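The same site in two structures of protein-glutaminase from Chryseobacterium proteolyticum, which probably deamidates glutamine side chains within proteins, releasing ammonia, and is made as a pro-enzyme: PDB 3A56 (chain A, 1.73 Å), residues F43-Q48 and W194-A199, and PDB 3A54 (chain B, 1.50 Å), residues F43-Q48 and W194-A199. Both blocks share one frame: the second was fitted to the first on N, CA, C and O of the twelve residues, RMSD 0.10 Å. Numbering follows each deposited sequence.

Structure 1 (3A56); sequences FMLTAQ and WSYHVA.
Ala47 brings its methyl group up to Tyr196 and Trp194. The contact joins the loop between strands 38-43 and 49-52 to the corner at Ser195, where the chain passes from strand 191-194 into strand 196-205, buried near the centre of the pro-enzyme. CB of Ala47 lies 3.3 Å from O of Tyr196 and 3.9 Å from CD1 of Trp194. Ser195 N donates to Ala47 O across the contact at 2.7 Å, nearly straight, 162° at the hydrogen. The Tyr196 hydroxyl donates to Leu45 O at 2.7 Å, with Thr46 O also at its ring edge. A water links Phe43 N, Thr46 O, Gln48 O and Ser195 OG. Thr46 OG1 accepts from Gln48 N in an ST turn. Asp154 bonds Thr46 OG1 and Ala47 N. Asp217 bonds His197 NE2, consistent with a Cys156-His197-Asp217 triad at the probable active site.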
loop_
_atom_site.group_PDB
_atom_site.type_symbol
_atom_site.label_atom_id
_atom_site.label_comp_id
_atom_site.label_asym_id
_atom_site.label_seq_id
_atom_site.Cartn_x
_atom_site.Cartn_y
_atom_site.Cartn_z
ATOM N N PHE A 43 1.929 -2.399 9.840
ATOM C CA PHE A 43 3.370 -2.310 9.596
ATOM C C PHE A 43 3.587 -1.469 8.351
ATOM O O PHE A 43 2.685 -1.323 7.523
ATOM C CB PHE A 43 3.986 -3.689 9.319
ATOM C CG PHE A 43 3.888 -4.671 10.459
ATOM C CD1 PHE A 43 4.398 -4.379 11.710
ATOM C CD2 PHE A 43 3.344 -5.926 10.244
ATOM C CE1 PHE A 43 4.304 -5.307 12.750
ATOM C CE2 PHE A 43 3.264 -6.850 11.268
ATOM C CZ PHE A 43 3.738 -6.534 12.517
ATOM N N MET A 44 4.791 -0.932 8.196
ATOM C CA MET A 44 5.114 -0.186 6.992
ATOM C C MET A 44 4.915 -1.034 5.726
ATOM O O MET A 44 5.117 -2.258 5.739
ATOM C CB MET A 44 6.551 0.336 7.052
ATOM C CG MET A 44 7.605 -0.775 7.046
ATOM S SD MET A 44 9.292 -0.100 7.016
ATOM C CE MET A 44 9.397 0.549 5.363
ATOM N N LEU A 45 4.506 -0.364 4.651
ATOM C CA LEU A 45 4.426 -0.914 3.293
ATOM C C LEU A 45 3.282 -1.906 3.070
ATOM O O LEU A 45 2.417 -1.680 2.226
ATOM C CB LEU A 45 5.768 -1.507 2.839
ATOM C CG LEU A 45 5.926 -1.719 1.337
ATOM C CD1 LEU A 45 5.689 -0.418 0.551
ATOM C CD2 LEU A 45 7.316 -2.273 1.058
ATOM N N THR A 46 3.271 -3.001 3.824
ATOM C CA THR A 46 2.146 -3.911 3.733
ATOM C C THR A 46 0.872 -3.240 4.250
ATOM O O THR A 46 0.904 -2.505 5.239
ATOM C CB THR A 46 2.391 -5.230 4.480
ATOM O OG1 THR A 46 1.205 -6.024 4.402
ATOM C CG2 THR A 46 2.716 -4.980 5.940
ATOM N N ALA A 47 -0.237 -3.464 3.555
ATOM C CA ALA A 47 -1.528 -2.921 3.994
ATOM C C ALA A 47 -2.254 -3.870 4.946
ATOM O O ALA A 47 -3.358 -3.578 5.392
ATOM C CB ALA A 47 -2.411 -2.611 2.776
ATOM N N GLN A 48 -1.647 -5.010 5.255
ATOM C CA GLN A 48 -2.338 -6.000 6.077
ATOM C C GLN A 48 -2.225 -5.713 7.557
ATOM O O GLN A 48 -1.207 -5.203 8.027
ATOM C CB GLN A 48 -1.760 -7.378 5.809
ATOM C CG GLN A 48 -1.774 -7.704 4.344
ATOM C CD GLN A 48 -1.021 -8.983 4.065
ATOM O OE1 GLN A 48 -1.627 -10.014 3.860
ATOM N NE2 GLN A 48 0.308 -8.924 4.102
ATOM N N TRP A 194 -7.691 -3.617 5.246
ATOM C CA TRP A 194 -6.421 -2.937 5.059
ATOM C C TRP A 194 -6.209 -1.913 6.156
ATOM O O TRP A 194 -7.166 -1.300 6.642
ATOM C CB TRP A 194 -6.437 -2.125 3.767
ATOM C CG TRP A 194 -6.562 -2.856 2.468
ATOM C CD1 TRP A 194 -5.978 -4.052 2.108
ATOM C CD2 TRP A 194 -7.253 -2.375 1.315
ATOM N NE1 TRP A 194 -6.298 -4.341 0.785
ATOM C CE2 TRP A 194 -7.085 -3.330 0.285
ATOM C CE3 TRP A 194 -8.015 -1.224 1.056
ATOM C CZ2 TRP A 194 -7.646 -3.164 -0.989
ATOM C CZ3 TRP A 194 -8.579 -1.058 -0.208
ATOM C CH2 TRP A 194 -8.399 -2.032 -1.212
ATOM N N SER A 195 -4.951 -1.663 6.488
ATOM C CA SER A 195 -4.616 -0.554 7.381
ATOM C C SER A 195 -4.418 0.761 6.624
ATOM O O SER A 195 -4.473 1.837 7.225
ATOM C CB SER A 195 -3.338 -0.870 8.162
ATOM O OG SER A 195 -2.242 -0.954 7.261
ATOM N N TYR A 196 -4.147 0.664 5.327
ATOM C CA TYR A 196 -4.056 1.844 4.470
ATOM C C TYR A 196 -4.258 1.391 3.045
ATOM O O TYR A 196 -4.180 0.185 2.742
ATOM C CB TYR A 196 -2.699 2.545 4.612
ATOM C CG TYR A 196 -1.608 2.008 3.698
ATOM C CD1 TYR A 196 -0.887 0.863 4.045
ATOM C CD2 TYR A 196 -1.284 2.659 2.502
ATOM C CE1 TYR A 196 0.115 0.368 3.221
ATOM C CE2 TYR A 196 -0.281 2.182 1.682
ATOM C CZ TYR A 196 0.406 1.035 2.043
ATOM O OH TYR A 196 1.406 0.559 1.226
ATOM N N HIS A 197 -4.552 2.345 2.178
ATOM C CA HIS A 197 -4.590 2.061 0.757
ATOM C C HIS A 197 -3.961 3.253 0.029
ATOM O O HIS A 197 -3.902 4.360 0.564
ATOM C CB HIS A 197 -6.034 1.808 0.325
ATOM C CG HIS A 197 -6.172 1.295 -1.076
ATOM N ND1 HIS A 197 -5.427 0.239 -1.555
ATOM C CD2 HIS A 197 -6.983 1.681 -2.091
ATOM C CE1 HIS A 197 -5.761 0.009 -2.815
ATOM N NE2 HIS A 197 -6.711 0.859 -3.158
ATOM N N VAL A 198 -3.458 3.026 -1.174
ATOM C CA VAL A 198 -2.906 4.127 -1.969
ATOM C C VAL A 198 -3.294 3.908 -3.425
ATOM O O VAL A 198 -3.476 2.756 -3.865
ATOM C CB VAL A 198 -1.361 4.213 -1.820
ATOM C CG1 VAL A 198 -0.701 2.921 -2.287
ATOM C CG2 VAL A 198 -0.787 5.442 -2.576
ATOM N N ALA A 199 -3.445 5.007 -4.166
ATOM C CA ALA A 199 -3.651 4.966 -5.620
ATOM C C ALA A 199 -3.109 6.274 -6.180
ATOM O O ALA A 199 -2.709 7.160 -5.421
ATOM C CB ALA A 199 -5.130 4.825 -5.968
HETATM O O HOH W 1 -0.168 -2.744 7.718
#

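Structure 2 (3A54); sequences FMLTQQ and WSYHVA. Engineered in segment 43-48: Gln47 (natural residue Ala).
Gln47, an engineered residue, lies alongside Trp194 and brings its amide to Tyr196 and His197. Its CB lies 3.8 Å from O of Tyr196 and 3.6 Å from CD1 of Trp194. NE2 donates to a lone pair of Tyr196 O at 2.9 Å, nearly straight at 166°. NE2 also lies 3.3 Å from CD2 of Trp194 and 3.3 Å from His197 ND1. Ser195 N donates to Gln47 O at 2.9 Å, nearly straight, 162° at the hydrogen. The Tyr196 hydroxyl donates to Leu45 O at 2.6 Å, with Thr46 O also at its ring edge. A water links Phe43 N, Thr46 O, Gln48 O and Ser195 OG. Thr46 OG1 accepts from Gln48 N in an ST turn. Asp154 bonds Thr46 OG1 and Gln47 N; Cys156 N bonds Gln47 OE1. Asp217 bonds His197 NE2, consistent with a Cys156-His197-Asp217 triad.

How the two compare
The exchange is Ala47(A) against the engineered Gln47(B). The two CB atoms coincide within the error. Beyond them, CG, CD, OE1 and NE2 of Gln47(B) have no counterpart in the side chain of Ala47(A). The added amide brings a hydrogen bond: Gln47(B) NE2 lies 2.9 Å from Tyr196(B) O. The methyl group of Ala47(A) has no polar atom to make it. The amide also reaches a new neighbour. Gln47(B) NE2 comes to 3.3 Å from His197(B) ND1, whereas Ala47(A) CB comes no closer to His197(A) than 5.4 Å, at N. The longer side chain thus extends the contact along the strand to the histidine, which may bear on how the loop is held there.

The side chains of Trp194(A), Ser195(A), Tyr196(A) and His197(A) and their counterparts in chain B keep their place within the error. CB touches the tryptophan ring and the tyrosine carbonyl in both structures. The bonds from Ser195(A) N to Ala47(A) O and from Ser195(B) N to Gln47(B) O correspond. So do those from Tyr196(A) OH to Leu45(A) O and from Tyr196(B) OH to Leu45(B) O. One water occupies the same place in both.

Structure 2 (3A54)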
loop_
_atom_site.group_PDB
_atom_site.type_symbol
_atom_site.label_atom_id
_atom_site.label_comp_id
_atom_site.label_asym_id
_atom_site.label_seq_id
_atom_site.Cartn_x
_atom_site.Cartn_y
_atom_site.Cartn_z
ATOM N N PHE B 43 1.941 -2.437 9.870
ATOM C CA PHE B 43 3.365 -2.298 9.601
ATOM C C PHE B 43 3.579 -1.451 8.357
ATOM O O PHE B 43 2.678 -1.311 7.529
ATOM C CB PHE B 43 4.019 -3.669 9.359
ATOM C CG PHE B 43 3.987 -4.595 10.542
ATOM C CD1 PHE B 43 4.643 -4.277 11.712
ATOM C CD2 PHE B 43 3.371 -5.822 10.449
ATOM C CE1 PHE B 43 4.639 -5.156 12.796
ATOM C CE2 PHE B 43 3.361 -6.701 11.524
ATOM C CZ PHE B 43 3.986 -6.357 12.700
ATOM N N MET B 44 4.782 -0.915 8.200
ATOM C CA MET B 44 5.088 -0.150 6.997
ATOM C C MET B 44 4.909 -0.997 5.739
ATOM O O MET B 44 5.129 -2.218 5.765
ATOM C CB MET B 44 6.522 0.388 7.044
ATOM C CG MET B 44 7.594 -0.695 6.971
ATOM S SD MET B 44 9.282 -0.071 7.075
ATOM C CE MET B 44 9.456 0.676 5.465
ATOM N N LEU B 45 4.492 -0.321 4.665
ATOM C CA LEU B 45 4.386 -0.877 3.315
ATOM C C LEU B 45 3.243 -1.874 3.117
ATOM O O LEU B 45 2.387 -1.670 2.254
ATOM C CB LEU B 45 5.724 -1.456 2.847
ATOM C CG LEU B 45 5.865 -1.674 1.344
ATOM C CD1 LEU B 45 5.595 -0.375 0.578
ATOM C CD2 LEU B 45 7.245 -2.216 1.015
ATOM N N THR B 46 3.220 -2.946 3.899
ATOM C CA THR B 46 2.126 -3.903 3.770
ATOM C C THR B 46 0.804 -3.282 4.226
ATOM O O THR B 46 0.777 -2.515 5.193
ATOM C CB THR B 46 2.395 -5.211 4.556
ATOM O OG1 THR B 46 1.247 -6.065 4.459
ATOM C CG2 THR B 46 2.664 -4.919 6.019
ATOM N N GLN B 47 -0.286 -3.607 3.530
ATOM C CA GLN B 47 -1.626 -3.172 3.929
ATOM C C GLN B 47 -2.245 -4.067 4.989
ATOM O O GLN B 47 -3.324 -3.782 5.503
ATOM C CB GLN B 47 -2.570 -3.193 2.734
ATOM C CG GLN B 47 -2.143 -2.324 1.602
ATOM C CD GLN B 47 -3.086 -2.437 0.422
ATOM O OE1 GLN B 47 -2.833 -3.199 -0.524
ATOM N NE2 GLN B 47 -4.184 -1.678 0.466
ATOM N N GLN B 48 -1.577 -5.167 5.293
ATOM C CA GLN B 48 -2.209 -6.147 6.150
ATOM C C GLN B 48 -2.152 -5.820 7.634
ATOM O O GLN B 48 -1.191 -5.237 8.133
ATOM C CB GLN B 48 -1.657 -7.529 5.850
ATOM C CG GLN B 48 -1.869 -7.883 4.398
ATOM C CD GLN B 48 -1.496 -9.298 4.081
ATOM O OE1 GLN B 48 -2.058 -10.239 4.634
ATOM N NE2 GLN B 48 -0.553 -9.463 3.183
ATOM N N TRP B 194 -7.698 -3.587 5.298
ATOM C CA TRP B 194 -6.436 -2.891 5.084
ATOM C C TRP B 194 -6.191 -1.859 6.173
ATOM O O TRP B 194 -7.139 -1.236 6.660
ATOM C CB TRP B 194 -6.493 -2.075 3.800
ATOM C CG TRP B 194 -6.631 -2.788 2.505
ATOM C CD1 TRP B 194 -6.080 -3.986 2.139
ATOM C CD2 TRP B 194 -7.297 -2.276 1.355
ATOM N NE1 TRP B 194 -6.402 -4.265 0.823
ATOM C CE2 TRP B 194 -7.139 -3.220 0.321
ATOM C CE3 TRP B 194 -8.016 -1.096 1.098
ATOM C CZ2 TRP B 194 -7.680 -3.030 -0.945
ATOM C CZ3 TRP B 194 -8.562 -0.914 -0.152
ATOM C CH2 TRP B 194 -8.381 -1.871 -1.167
ATOM N N SER B 195 -4.923 -1.643 6.512
ATOM C CA SER B 195 -4.542 -0.538 7.398
ATOM C C SER B 195 -4.394 0.772 6.621
ATOM O O SER B 195 -4.503 1.855 7.198
ATOM C CB SER B 195 -3.226 -0.845 8.106
ATOM O OG SER B 195 -2.182 -0.984 7.157
ATOM N N TYR B 196 -4.113 0.669 5.325
ATOM C CA TYR B 196 -4.051 1.847 4.453
ATOM C C TYR B 196 -4.245 1.403 3.016
ATOM O O TYR B 196 -4.203 0.204 2.710
ATOM C CB TYR B 196 -2.701 2.584 4.592
ATOM C CG TYR B 196 -1.594 2.041 3.699
ATOM C CD1 TYR B 196 -0.915 0.864 4.024
ATOM C CD2 TYR B 196 -1.237 2.693 2.520
ATOM C CE1 TYR B 196 0.095 0.363 3.197
ATOM C CE2 TYR B 196 -0.237 2.208 1.694
ATOM C CZ TYR B 196 0.429 1.039 2.033
ATOM O OH TYR B 196 1.429 0.564 1.204
ATOM N N HIS B 197 -4.459 2.367 2.132
ATOM C CA HIS B 197 -4.522 2.097 0.705
ATOM C C HIS B 197 -3.906 3.293 -0.014
ATOM O O HIS B 197 -3.804 4.379 0.563
ATOM C CB HIS B 197 -5.966 1.848 0.273
ATOM C CG HIS B 197 -6.111 1.390 -1.148
ATOM N ND1 HIS B 197 -5.234 0.507 -1.744
ATOM C CD2 HIS B 197 -7.050 1.676 -2.084
ATOM C CE1 HIS B 197 -5.619 0.279 -2.989
ATOM N NE2 HIS B 197 -6.715 0.980 -3.224
ATOM N N VAL B 198 -3.473 3.093 -1.251
ATOM C CA VAL B 198 -2.920 4.182 -2.048
ATOM C C VAL B 198 -3.337 3.983 -3.494
ATOM O O VAL B 198 -3.525 2.843 -3.941
ATOM C CB VAL B 198 -1.367 4.279 -1.917
ATOM C CG1 VAL B 198 -0.685 3.049 -2.500
ATOM C CG2 VAL B 198 -0.817 5.577 -2.565
ATOM N N ALA B 199 -3.507 5.089 -4.213
ATOM C CA ALA B 199 -3.708 5.052 -5.659
ATOM C C ALA B 199 -3.132 6.340 -6.237
ATOM O O ALA B 199 -2.667 7.204 -5.483
ATOM C CB ALA B 199 -5.178 4.904 -6.001
HETATM O O HOH W 2 -0.142 -2.783 7.795
#